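Local coordinates for Mgp-operon protein 3 (Mycoplasma pneumoniae, PDB 6RJ1) that probably takes part in attachment of the bacterium to host cells, as a membrane-anchored extracellular adhesin acting with the adhesin P1, at residues Leu550-Phe555 and Val723-Thr728; Val185-Val190 and Asn602-Gly607; Tyr737-Asn742 and Ala767-Ala772; Thr245-Gly250 and Ser354-Thr359. All coordinates share one frame; numbering follows the deposited sequence.

Contact 1: Leu550-Phe555 and Val723-Thr728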
loop_
_atom_site.group_PDB
_atom_site.type_symbol
_atom_site.label_atom_id
_atom_site.label_comp_id
_atom_site.label_asym_id
_atom_site.label_seq_id
_atom_site.Cartn_x
_atom_site.Cartn_y
_atom_site.Cartn_z
ATOM N N LEU A 550 10.204 -14.976 -6.443
ATOM C CA LEU A 550 9.074 -14.070 -6.301
ATOM C C LEU A 550 9.582 -12.630 -6.155
ATOM O O LEU A 550 10.483 -12.355 -5.371
ATOM C CB LEU A 550 8.187 -14.454 -5.100
ATOM C CG LEU A 550 6.983 -13.527 -4.836
ATOM C CD1 LEU A 550 5.787 -13.917 -5.680
ATOM C CD2 LEU A 550 6.630 -13.475 -3.364
ATOM N N VAL A 551 8.980 -11.724 -6.907
ATOM C CA VAL A 551 9.287 -10.310 -6.862
ATOM C C VAL A 551 8.014 -9.588 -6.390
ATOM O O VAL A 551 6.912 -9.945 -6.805
ATOM C CB VAL A 551 9.814 -9.833 -8.237
ATOM C CG1 VAL A 551 9.781 -8.319 -8.351
ATOM C CG2 VAL A 551 11.228 -10.348 -8.482
ATOM N N PHE A 552 8.163 -8.620 -5.482
ATOM C CA PHE A 552 7.041 -7.843 -4.959
ATOM C C PHE A 552 7.436 -6.378 -4.743
ATOM O O PHE A 552 8.625 -6.041 -4.678
ATOM C CB PHE A 552 6.488 -8.474 -3.659
ATOM C CG PHE A 552 7.262 -8.099 -2.417
ATOM C CD1 PHE A 552 8.454 -8.746 -2.097
ATOM C CD2 PHE A 552 6.823 -7.071 -1.587
ATOM C CE1 PHE A 552 9.191 -8.372 -0.966
ATOM C CE2 PHE A 552 7.569 -6.687 -0.468
ATOM C CZ PHE A 552 8.747 -7.341 -0.166
ATOM N N ALA A 553 6.417 -5.521 -4.608
ATOM C CA ALA A 553 6.531 -4.091 -4.339
ATOM C C ALA A 553 5.268 -3.648 -3.645
ATOM O O ALA A 553 4.168 -4.128 -3.956
ATOM C CB ALA A 553 6.732 -3.300 -5.620
ATOM N N ALA A 554 5.433 -2.763 -2.666
ATOM C CA ALA A 554 4.343 -2.247 -1.853
ATOM C C ALA A 554 4.740 -0.915 -1.244
ATOM O O ALA A 554 5.927 -0.606 -1.137
ATOM C CB ALA A 554 4.036 -3.240 -0.732
ATOM N N PHE A 555 3.750 -0.135 -0.824
ATOM C CA PHE A 555 4.021 1.085 -0.087
ATOM C C PHE A 555 3.858 0.701 1.367
ATOM O O PHE A 555 2.952 -0.066 1.703
ATOM C CB PHE A 555 3.039 2.204 -0.440
ATOM C CG PHE A 555 3.569 3.137 -1.488
ATOM C CD1 PHE A 555 4.496 4.125 -1.159
ATOM C CD2 PHE A 555 3.149 3.032 -2.810
ATOM C CE1 PHE A 555 5.005 4.977 -2.140
ATOM C CE2 PHE A 555 3.654 3.889 -3.787
ATOM C CZ PHE A 555 4.582 4.851 -3.445
ATOM N N VAL A 723 10.333 -13.949 10.303
ATOM C CA VAL A 723 10.689 -14.393 8.952
ATOM C C VAL A 723 11.661 -13.314 8.467
ATOM O O VAL A 723 11.392 -12.123 8.652
ATOM C CB VAL A 723 9.449 -14.482 8.008
ATOM C CG1 VAL A 723 9.807 -15.123 6.672
ATOM C CG2 VAL A 723 8.296 -15.224 8.658
ATOM N N LYS A 724 12.788 -13.711 7.882
ATOM C CA LYS A 724 13.772 -12.745 7.398
ATOM C C LYS A 724 13.945 -12.771 5.879
ATOM O O LYS A 724 14.463 -13.747 5.326
ATOM C CB LYS A 724 15.123 -12.904 8.123
ATOM C CG LYS A 724 15.157 -12.295 9.520
ATOM C CD LYS A 724 16.579 -12.273 10.071
ATOM C CE LYS A 724 16.619 -11.951 11.546
ATOM N NZ LYS A 724 18.006 -11.989 12.078
ATOM N N TRP A 725 13.499 -11.690 5.213
ATOM C CA TRP A 725 13.635 -11.484 3.769
ATOM C C TRP A 725 14.705 -10.399 3.635
ATOM O O TRP A 725 14.428 -9.213 3.841
ATOM C CB TRP A 725 12.288 -11.062 3.130
ATOM C CG TRP A 725 11.196 -12.105 3.145
ATOM C CD1 TRP A 725 11.272 -13.381 3.632
ATOM C CD2 TRP A 725 9.870 -11.959 2.609
ATOM N NE1 TRP A 725 10.071 -14.031 3.452
ATOM C CE2 TRP A 725 9.193 -13.184 2.823
ATOM C CE3 TRP A 725 9.183 -10.909 1.970
ATOM C CZ2 TRP A 725 7.865 -13.384 2.425
ATOM C CZ3 TRP A 725 7.868 -11.104 1.589
ATOM C CH2 TRP A 725 7.225 -12.333 1.802
ATOM N N THR A 726 15.950 -10.819 3.401
ATOM C CA THR A 726 17.107 -9.919 3.350
ATOM C C THR A 726 17.347 -9.256 1.979
ATOM O O THR A 726 18.025 -8.224 1.919
ATOM C CB THR A 726 18.359 -10.640 3.853
ATOM O OG1 THR A 726 18.459 -11.899 3.198
ATOM C CG2 THR A 726 18.342 -10.846 5.364
ATOM N N ASN A 727 16.800 -9.824 0.889
ATOM C CA ASN A 727 16.988 -9.246 -0.442
ATOM C C ASN A 727 15.839 -8.307 -0.818
ATOM O O ASN A 727 15.181 -8.461 -1.850
ATOM C CB ASN A 727 17.257 -10.323 -1.486
ATOM C CG ASN A 727 18.599 -10.952 -1.272
ATOM O OD1 ASN A 727 19.636 -10.316 -1.459
ATOM N ND2 ASN A 727 18.607 -12.199 -0.842
ATOM N N THR A 728 15.612 -7.325 0.053
ATOM C CA THR A 728 14.592 -6.298 -0.103
ATOM C C THR A 728 15.233 -4.938 0.163
ATOM O O THR A 728 16.365 -4.867 0.661
ATOM C CB THR A 728 13.383 -6.554 0.837
ATOM O OG1 THR A 728 13.838 -6.646 2.179
ATOM C CG2 THR A 728 12.585 -7.811 0.474
#

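Contact 2: Val185-Val190 and Asn602-Gly607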
loop_
_atom_site.group_PDB
_atom_site.type_symbol
_atom_site.label_atom_id
_atom_site.label_comp_id
_atom_site.label_asym_id
_atom_site.label_seq_id
_atom_site.Cartn_x
_atom_site.Cartn_y
_atom_site.Cartn_z
ATOM N N VAL A 185 0.956 18.121 20.300
ATOM C CA VAL A 185 1.717 18.978 21.201
ATOM C C VAL A 185 3.221 19.019 20.817
ATOM O O VAL A 185 3.726 18.039 20.287
ATOM C CB VAL A 185 1.420 18.499 22.649
ATOM C CG1 VAL A 185 2.566 18.754 23.610
ATOM C CG2 VAL A 185 0.137 19.134 23.167
ATOM N N ALA A 186 3.906 20.173 21.019
ATOM C CA ALA A 186 5.334 20.345 20.725
ATOM C C ALA A 186 6.162 19.511 21.698
ATOM O O ALA A 186 5.732 19.319 22.832
ATOM C CB ALA A 186 5.712 21.806 20.850
ATOM N N GLN A 187 7.344 19.031 21.286
ATOM C CA GLN A 187 8.147 18.194 22.181
ATOM C C GLN A 187 8.654 18.925 23.447
ATOM O O GLN A 187 8.825 18.246 24.454
ATOM C CB GLN A 187 9.278 17.448 21.448
ATOM C CG GLN A 187 10.406 18.276 20.868
ATOM C CD GLN A 187 11.534 17.400 20.362
ATOM O OE1 GLN A 187 11.621 16.186 20.631
ATOM N NE2 GLN A 187 12.436 18.000 19.608
ATOM N N ASP A 188 8.794 20.280 23.449
ATOM C CA ASP A 188 9.223 21.010 24.669
ATOM C C ASP A 188 8.169 20.963 25.775
ATOM O O ASP A 188 8.528 20.902 26.946
ATOM C CB ASP A 188 9.672 22.460 24.380
ATOM C CG ASP A 188 8.639 23.413 23.780
ATOM O OD1 ASP A 188 7.598 22.930 23.273
ATOM O OD2 ASP A 188 8.887 24.638 23.794
ATOM N N THR A 189 6.874 20.951 25.394
ATOM C CA THR A 189 5.728 20.852 26.309
ATOM C C THR A 189 5.679 19.432 26.894
ATOM O O THR A 189 5.418 19.272 28.081
ATOM C CB THR A 189 4.422 21.236 25.574
ATOM O OG1 THR A 189 4.545 22.558 25.048
ATOM C CG2 THR A 189 3.188 21.160 26.468
ATOM N N VAL A 190 5.944 18.413 26.060
ATOM C CA VAL A 190 5.948 17.007 26.472
ATOM C C VAL A 190 6.940 16.740 27.619
ATOM O O VAL A 190 6.567 16.118 28.615
ATOM C CB VAL A 190 6.171 16.053 25.261
ATOM C CG1 VAL A 190 6.492 14.626 25.705
ATOM C CG2 VAL A 190 4.971 16.065 24.321
ATOM N N ASN A 602 14.963 8.912 16.756
ATOM C CA ASN A 602 14.277 8.489 17.969
ATOM C C ASN A 602 13.068 9.347 18.353
ATOM O O ASN A 602 12.243 8.893 19.136
ATOM C CB ASN A 602 15.271 8.403 19.123
ATOM C CG ASN A 602 16.460 7.522 18.843
ATOM O OD1 ASN A 602 16.342 6.298 18.632
ATOM N ND2 ASN A 602 17.636 8.134 18.845
ATOM N N GLY A 603 12.975 10.560 17.814
ATOM C CA GLY A 603 11.890 11.480 18.130
ATOM C C GLY A 603 11.859 12.697 17.236
ATOM O O GLY A 603 12.658 12.790 16.299
ATOM N N PRO A 604 10.952 13.663 17.502
ATOM C CA PRO A 604 10.853 14.849 16.623
ATOM C C PRO A 604 12.089 15.761 16.588
ATOM O O PRO A 604 12.905 15.749 17.512
ATOM C CB PRO A 604 9.615 15.588 17.151
ATOM C CG PRO A 604 8.904 14.628 18.016
ATOM C CD PRO A 604 9.933 13.698 18.567
ATOM N N ILE A 605 12.228 16.540 15.497
ATOM C CA ILE A 605 13.321 17.494 15.266
ATOM C C ILE A 605 12.911 18.575 14.255
ATOM O O ILE A 605 13.226 19.747 14.445
ATOM C CB ILE A 605 14.681 16.799 14.892
ATOM C CG1 ILE A 605 15.887 17.770 15.055
ATOM C CG2 ILE A 605 14.655 16.131 13.498
ATOM C CD1 ILE A 605 17.197 17.131 15.380
ATOM N N ASN A 606 12.226 18.169 13.184
ATOM C CA ASN A 606 11.808 19.041 12.095
ATOM C C ASN A 606 10.598 19.893 12.432
ATOM O O ASN A 606 9.722 19.498 13.203
ATOM C CB ASN A 606 11.592 18.237 10.803
ATOM C CG ASN A 606 12.841 17.544 10.307
ATOM O OD1 ASN A 606 13.972 17.959 10.574
ATOM N ND2 ASN A 606 12.669 16.466 9.576
ATOM N N GLY A 607 10.591 21.067 11.831
ATOM C CA GLY A 607 9.573 22.094 11.968
ATOM C C GLY A 607 10.056 23.343 11.269
ATOM O O GLY A 607 11.092 23.301 10.602
HETATM O O HOH W 1 13.477 14.237 19.670
#

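Contact 3: Tyr737-Asn742 and Ala767-Ala772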
loop_
_atom_site.group_PDB
_atom_site.type_symbol
_atom_site.label_atom_id
_atom_site.label_comp_id
_atom_site.label_asym_id
_atom_site.label_seq_id
_atom_site.Cartn_x
_atom_site.Cartn_y
_atom_site.Cartn_z
ATOM N N TYR A 737 5.057 17.129 -6.553
ATOM C CA TYR A 737 4.637 18.395 -5.948
ATOM C C TYR A 737 3.762 19.174 -6.919
ATOM O O TYR A 737 2.854 19.882 -6.490
ATOM C CB TYR A 737 5.853 19.241 -5.525
ATOM C CG TYR A 737 6.876 19.459 -6.619
ATOM C CD1 TYR A 737 6.767 20.533 -7.503
ATOM C CD2 TYR A 737 7.963 18.601 -6.766
ATOM C CE1 TYR A 737 7.690 20.725 -8.528
ATOM C CE2 TYR A 737 8.900 18.791 -7.782
ATOM C CZ TYR A 737 8.760 19.857 -8.659
ATOM O OH TYR A 737 9.678 20.050 -9.662
ATOM N N TYR A 738 4.019 19.006 -8.231
ATOM C CA TYR A 738 3.307 19.685 -9.314
ATOM C C TYR A 738 1.888 19.126 -9.533
ATOM O O TYR A 738 1.167 19.627 -10.396
ATOM C CB TYR A 738 4.140 19.722 -10.616
ATOM C CG TYR A 738 4.635 18.377 -11.105
ATOM C CD1 TYR A 738 3.830 17.559 -11.894
ATOM C CD2 TYR A 738 5.930 17.946 -10.830
ATOM C CE1 TYR A 738 4.285 16.332 -12.365
ATOM C CE2 TYR A 738 6.398 16.719 -11.300
ATOM C CZ TYR A 738 5.577 15.923 -12.081
ATOM O OH TYR A 738 6.020 14.701 -12.527
ATOM N N TYR A 739 1.475 18.133 -8.721
ATOM C CA TYR A 739 0.123 17.580 -8.733
ATOM C C TYR A 739 -0.762 18.480 -7.875
ATOM O O TYR A 739 -1.986 18.354 -7.887
ATOM C CB TYR A 739 0.118 16.129 -8.204
ATOM C CG TYR A 739 0.251 15.072 -9.279
ATOM C CD1 TYR A 739 0.866 15.357 -10.495
ATOM C CD2 TYR A 739 -0.226 13.783 -9.076
ATOM C CE1 TYR A 739 0.988 14.392 -11.488
ATOM C CE2 TYR A 739 -0.111 12.807 -10.068
ATOM C CZ TYR A 739 0.500 13.118 -11.272
ATOM O OH TYR A 739 0.618 12.179 -12.262
ATOM N N SER A 740 -0.121 19.393 -7.127
ATOM C CA SER A 740 -0.752 20.386 -6.266
ATOM C C SER A 740 -0.650 21.748 -6.934
ATOM O O SER A 740 0.416 22.114 -7.443
ATOM C CB SER A 740 -0.080 20.423 -4.898
ATOM O OG SER A 740 -0.367 19.256 -4.151
ATOM N N ALA A 741 -1.762 22.495 -6.938
ATOM C CA ALA A 741 -1.838 23.824 -7.545
ATOM C C ALA A 741 -0.997 24.851 -6.804
ATOM O O ALA A 741 -0.296 25.626 -7.445
ATOM C CB ALA A 741 -3.287 24.283 -7.623
ATOM N N ASN A 742 -1.047 24.841 -5.462
ATOM C CA ASN A 742 -0.344 25.804 -4.614
ATOM C C ASN A 742 0.803 25.170 -3.813
ATOM O O ASN A 742 0.917 25.415 -2.605
ATOM C CB ASN A 742 -1.357 26.516 -3.679
ATOM C CG ASN A 742 -2.081 25.594 -2.699
ATOM O OD1 ASN A 742 -2.144 24.362 -2.871
ATOM N ND2 ASN A 742 -2.636 26.175 -1.643
ATOM N N ALA A 767 -4.526 17.281 -9.488
ATOM C CA ALA A 767 -4.309 15.923 -9.994
ATOM C C ALA A 767 -5.505 15.426 -10.809
ATOM O O ALA A 767 -6.656 15.708 -10.463
ATOM C CB ALA A 767 -4.049 14.980 -8.837
ATOM N N THR A 768 -5.227 14.691 -11.892
ATOM C CA THR A 768 -6.249 14.138 -12.785
ATOM C C THR A 768 -6.057 12.623 -12.952
ATOM O O THR A 768 -6.554 12.046 -13.918
ATOM C CB THR A 768 -6.222 14.872 -14.143
ATOM O OG1 THR A 768 -4.887 14.867 -14.657
ATOM C CG2 THR A 768 -6.755 16.301 -14.058
ATOM N N ASP A 769 -5.341 11.985 -12.012
ATOM C CA ASP A 769 -5.013 10.559 -12.053
ATOM C C ASP A 769 -5.976 9.664 -11.241
ATOM O O ASP A 769 -5.646 8.519 -10.906
ATOM C CB ASP A 769 -3.550 10.343 -11.636
ATOM C CG ASP A 769 -3.186 10.746 -10.212
ATOM O OD1 ASP A 769 -3.922 11.566 -9.610
ATOM O OD2 ASP A 769 -2.159 10.257 -9.706
ATOM N N GLY A 770 -7.174 10.182 -10.987
ATOM C CA GLY A 770 -8.226 9.454 -10.288
ATOM C C GLY A 770 -8.335 9.666 -8.794
ATOM O O GLY A 770 -9.080 8.938 -8.138
ATOM N N PHE A 771 -7.616 10.659 -8.241
ATOM C CA PHE A 771 -7.649 10.947 -6.807
ATOM C C PHE A 771 -7.956 12.405 -6.537
ATOM O O PHE A 771 -7.327 13.274 -7.136
ATOM C CB PHE A 771 -6.315 10.581 -6.149
ATOM C CG PHE A 771 -5.904 9.132 -6.253
ATOM C CD1 PHE A 771 -6.430 8.179 -5.387
ATOM C CD2 PHE A 771 -4.929 8.734 -7.159
ATOM C CE1 PHE A 771 -6.009 6.847 -5.447
ATOM C CE2 PHE A 771 -4.514 7.400 -7.226
ATOM C CZ PHE A 771 -5.047 6.468 -6.360
ATOM N N ALA A 772 -8.894 12.679 -5.603
ATOM C CA ALA A 772 -9.264 14.038 -5.194
ATOM C C ALA A 772 -8.144 14.679 -4.364
ATOM O O ALA A 772 -8.099 15.905 -4.250
ATOM C CB ALA A 772 -10.558 14.020 -4.402
HETATM O O HOH W 2 -0.420 9.773 -11.950
#

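Contact 4: Thr245-Gly250 and Ser354-Thr359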
loop_
_atom_site.group_PDB
_atom_site.type_symbol
_atom_site.label_atom_id
_atom_site.label_comp_id
_atom_site.label_asym_id
_atom_site.label_seq_id
_atom_site.Cartn_x
_atom_site.Cartn_y
_atom_site.Cartn_z
ATOM N N THR A 245 -10.002 18.594 10.326
ATOM C CA THR A 245 -9.602 19.606 11.291
ATOM C C THR A 245 -10.883 20.200 11.917
ATOM O O THR A 245 -10.835 20.773 13.010
ATOM C CB THR A 245 -8.629 20.589 10.587
ATOM O OG1 THR A 245 -7.285 20.187 10.861
ATOM C CG2 THR A 245 -8.845 22.067 10.951
ATOM N N LYS A 246 -12.033 19.998 11.247
ATOM C CA LYS A 246 -13.330 20.539 11.663
ATOM C C LYS A 246 -14.385 19.487 12.010
ATOM O O LYS A 246 -15.090 19.648 13.006
ATOM C CB LYS A 246 -13.863 21.508 10.590
ATOM C CG LYS A 246 -13.191 22.873 10.658
ATOM C CD LYS A 246 -13.201 23.603 9.318
ATOM C CE LYS A 246 -12.697 25.030 9.421
ATOM N NZ LYS A 246 -11.249 25.105 9.767
ATOM N N GLU A 247 -14.506 18.430 11.191
ATOM C CA GLU A 247 -15.516 17.388 11.393
ATOM C C GLU A 247 -14.914 15.998 11.612
ATOM O O GLU A 247 -13.696 15.836 11.538
ATOM C CB GLU A 247 -16.552 17.391 10.245
ATOM C CG GLU A 247 -17.401 18.657 10.173
ATOM C CD GLU A 247 -18.224 19.058 11.387
ATOM O OE1 GLU A 247 -18.520 20.269 11.513
ATOM O OE2 GLU A 247 -18.591 18.177 12.199
ATOM N N GLY A 248 -15.776 15.023 11.901
ATOM C CA GLY A 248 -15.388 13.651 12.200
ATOM C C GLY A 248 -15.152 13.462 13.688
ATOM O O GLY A 248 -15.065 14.441 14.439
ATOM N N LYS A 249 -15.058 12.201 14.136
ATOM C CA LYS A 249 -14.829 11.884 15.550
ATOM C C LYS A 249 -13.521 11.099 15.799
ATOM O O LYS A 249 -13.243 10.725 16.935
ATOM C CB LYS A 249 -16.048 11.171 16.168
ATOM C CG LYS A 249 -17.269 12.060 16.322
ATOM C CD LYS A 249 -17.085 13.142 17.377
ATOM C CE LYS A 249 -18.004 14.315 17.163
ATOM N NZ LYS A 249 -17.781 15.377 18.184
ATOM N N GLY A 250 -12.725 10.899 14.749
ATOM C CA GLY A 250 -11.455 10.191 14.828
ATOM C C GLY A 250 -11.600 8.801 15.406
ATOM O O GLY A 250 -12.358 7.985 14.868
ATOM N N SER A 354 -22.064 19.197 3.197
ATOM C CA SER A 354 -21.299 20.341 3.689
ATOM C C SER A 354 -20.293 19.956 4.780
ATOM O O SER A 354 -19.382 20.737 5.069
ATOM C CB SER A 354 -22.251 21.416 4.206
ATOM O OG SER A 354 -23.157 20.870 5.150
ATOM N N LYS A 355 -20.451 18.760 5.383
ATOM C CA LYS A 355 -19.569 18.279 6.450
ATOM C C LYS A 355 -18.935 16.922 6.114
ATOM O O LYS A 355 -17.743 16.723 6.370
ATOM C CB LYS A 355 -20.319 18.225 7.803
ATOM C CG LYS A 355 -20.802 19.577 8.306
ATOM C CD LYS A 355 -21.399 19.498 9.710
ATOM C CE LYS A 355 -22.552 20.466 9.896
ATOM N NZ LYS A 355 -23.646 20.337 8.891
ATOM N N TYR A 356 -19.737 15.997 5.545
ATOM C CA TYR A 356 -19.319 14.630 5.203
ATOM C C TYR A 356 -19.645 14.221 3.771
ATOM O O TYR A 356 -20.567 14.761 3.156
ATOM C CB TYR A 356 -19.966 13.601 6.157
ATOM C CG TYR A 356 -19.628 13.797 7.615
ATOM C CD1 TYR A 356 -18.483 13.227 8.168
ATOM C CD2 TYR A 356 -20.465 14.527 8.453
ATOM C CE1 TYR A 356 -18.163 13.408 9.515
ATOM C CE2 TYR A 356 -20.157 14.715 9.802
ATOM C CZ TYR A 356 -19.004 14.153 10.329
ATOM O OH TYR A 356 -18.694 14.343 11.652
ATOM N N LEU A 357 -18.904 13.216 3.273
ATOM C CA LEU A 357 -19.099 12.604 1.962
ATOM C C LEU A 357 -19.549 11.162 2.180
ATOM O O LEU A 357 -19.059 10.502 3.097
ATOM C CB LEU A 357 -17.793 12.573 1.141
ATOM C CG LEU A 357 -17.123 13.891 0.770
ATOM C CD1 LEU A 357 -15.641 13.673 0.526
ATOM C CD2 LEU A 357 -17.789 14.547 -0.443
ATOM N N ASN A 358 -20.456 10.670 1.326
ATOM C CA ASN A 358 -20.918 9.284 1.354
ATOM C C ASN A 358 -20.104 8.581 0.265
ATOM O O ASN A 358 -20.301 8.838 -0.929
ATOM C CB ASN A 358 -22.431 9.207 1.087
ATOM C CG ASN A 358 -23.072 7.881 1.412
ATOM O OD1 ASN A 358 -22.545 6.803 1.109
ATOM N ND2 ASN A 358 -24.247 7.932 2.025
ATOM N N THR A 359 -19.128 7.765 0.680
ATOM C CA THR A 359 -18.228 7.097 -0.262
ATOM C C THR A 359 -18.499 5.589 -0.360
ATOM O O THR A 359 -17.581 4.814 -0.644
ATOM C CB THR A 359 -16.770 7.433 0.062
ATOM O OG1 THR A 359 -16.526 7.171 1.447
ATOM C CG2 THR A 359 -16.412 8.881 -0.274
#

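Contact 1: Leu550-Phe555 and Val723-Thr728
Phe552 and Trp725 meet as an offset edge-to-face aromatic pair, in which the six-membered ring of the indole turns its edge toward the phenyl face. The centroids lie 5.7 Å apart and the planes are inclined at 64°. The closest approach joins Phe552 CE1 to Trp725 CE3, at 3.9 Å, so one outer corner of each ring does the touching. Phe552 CG sits between its backbone N and carbonyl carbon (chi1 82°), a torsion that sends the phenyl group off its strand toward the indole.

The apolar part of the contact is completed by Thr728, whose methyl CG2 comes in at the phenyl edge, near the ring plane, 3.7 Å from Phe552 CE1. Methyl and indole thus converge on the same ring corner.

These residues belong to strands 549-563 and 723-732 of a curled mixed sheet. Both strands pair antiparallel with strand 693-699, which runs between them, and the nearest CA atoms, those of Phe552 and Thr728, are still 9.1 Å apart. The two segments therefore meet through side chains across an intervening strand. The setting is consistent with the beta-propeller clan to which the MgpC adhesin family belongs.

Polar groups are satisfied by other parts of the chain. Trp725 NE1 bonds to the carbonyl oxygen of Glu703, while Thr728 OG1 accepts a bond from Asn499 N. Residues Thr726 to Thr728 form an inverse gamma turn centred on Asn727, with a weak bond from Thr728 N to Thr726 O.

Contact 2: Val185-Val190 and Asn602-Gly607
The carboxamide of Gln187 has Pro604 on one side of its plane: the carbonyl oxygen and the ring carbons of the proline all lie below the same face, and a water sits close to the amide plane beside OE1. Because Pro604 O stands well out of that plane, the bond it receives from Gln187 NE2 is weak, 3.1 Å long with an N-H...O angle of 122°. The stronger partner of NE2 is the carbonyl oxygen of Gly214. Gln187 OE1 is 3.6 Å from Pro604 CD, where it rests against the pyrrolidine ring. It also lies 3.4 Å from Pro604 O, and two acceptors so placed would repel mildly. Water 1 goes between them, 2.9 Å from Gln187 OE1 and 2.7 Å from Pro604 O, well placed to donate to either oxygen, although it has too few protons to serve every acceptor near it. The glutamine reaches this place with an extended chain beyond CG (chi2 172°), its side chain passing that of the proline in the opposite direction.

Gln187 opens helix 187-192, for which Ala186 is the N-cap residue, and Trp200 of helix 200-203 also touches its side chain. Pro604 belongs to the loop leading from helix 591-595 to strand 609-611, a loop further held where the Asn606 amide bonds to Ser580, Thr582 and Thr619. The contact thus joins the start of one short helix to an irregular connection far along the chain.

Contact 3: Tyr737-Asn742 and Ala767-Ala772
Tyr739 meets the loop 767-772 with one side of its ring, touching a methyl and a carboxylate. The apolar share is small: Ala767 CB rests 4.0 Å from Tyr739 CD2, approaching the ring obliquely.

Further along the same side of the ring, the ring edge at Tyr739 CE2 faces Asp769 OD2, 3.3 Å away and near the ring plane. Because OD2 lies near that plane, it faces a C-H of the ring and not its pi cloud; the carboxylate plane itself is turned 82° from the ring. The aspartate CG lies between its backbone N and carbonyl carbon (chi1 63°), which brings the carboxylate up to the tyrosine.

Both segments lie in the long irregular connection between strands 723-732 and 779-786. Residues 737-739 form a short 3-10 turn, closed by the bond of 3.1 Å from Ser740 N to Tyr737 O. From there the chain pairs with the residues just before Ala767 in an antiparallel sense, through backbone bonds of Tyr739 with Gln766 and of Ala741 with Glu764.

The polar ends are joined by solvent. Water 2, in the ring plane of the tyrosine, is 2.6 Å from Tyr739 OH and donates to Asp769 OD2 at 2.9 Å. Tyr739 OH is hydrogen-bonded to Ser844 OG as well. Asp769 OD2 has a stronger partner in Arg806, whose NE makes a salt bridge to it, and this neighbouring positive charge probably stabilises the ionised carboxylate beside the tyrosine edge.

Contact 4: Thr245-Gly250 and Ser354-Thr359
Glu247 lies across Lys355 and beside the phenol of Tyr356, and these three residues supply most of the buried surface. The glutamate chain is bent at chi2 (-58°), which folds its carboxylate back over the aliphatic part of the lysine: Glu247 CG is 3.8 Å from Lys355 CB, and Glu247 OE1 is 3.5 Å from Lys355 CD. The lysine bends away beyond CD, leaving Lys355 NZ 5.8 Å from Glu247 OE1. The opposite charges may attract at that distance, but their charged atoms are not in contact.

Tyr356 crosses the glutamate at about a right angle, its ring turned 65° from the carboxylate plane. Its hydroxyl comes up to the backbone after Glu247 and accepts a hydrogen bond from Gly248 N, with 3.0 Å between Tyr356 OH and Gly248 N and an N-H...O angle of 141°. A second bond joins this hydroxyl to Glu260 OE2, to which it probably gives its proton. The phenol thereby links loop 245-250 to helix 253-267, and Ala264 of that helix touches the tyrosine side chain.

Asp267, at the end of the helix, receives the backbone N-H groups of Lys355 and Tyr356. Strand 356-358 pairs in turn with strand 239-241, forming a small two-stranded antiparallel sheet against which the helix and its preceding loop are fastened.

Overall arrangement
The centre of contact 1 lies about 14 Å from the centre of the chain, nearer than that of the other three; it is buried and mainly apolar, two strands of the large sheet meeting through side chains. Contacts 2 and 3 join irregular loops to a helix start and a 3-10 turn; their touching residues are largely buried, yet polar groups and a water take part in each. Contact 4 is partly buried and mixes aliphatic packing with a phenol-to-backbone bond. Strand 723-732 of contact 1 runs on into the connection holding contact 3. Contacts 3 and 4 come closest in space, with nearest atoms about 7 Å apart; along the chain, contact 4 is nested in the loop closed by contact 2.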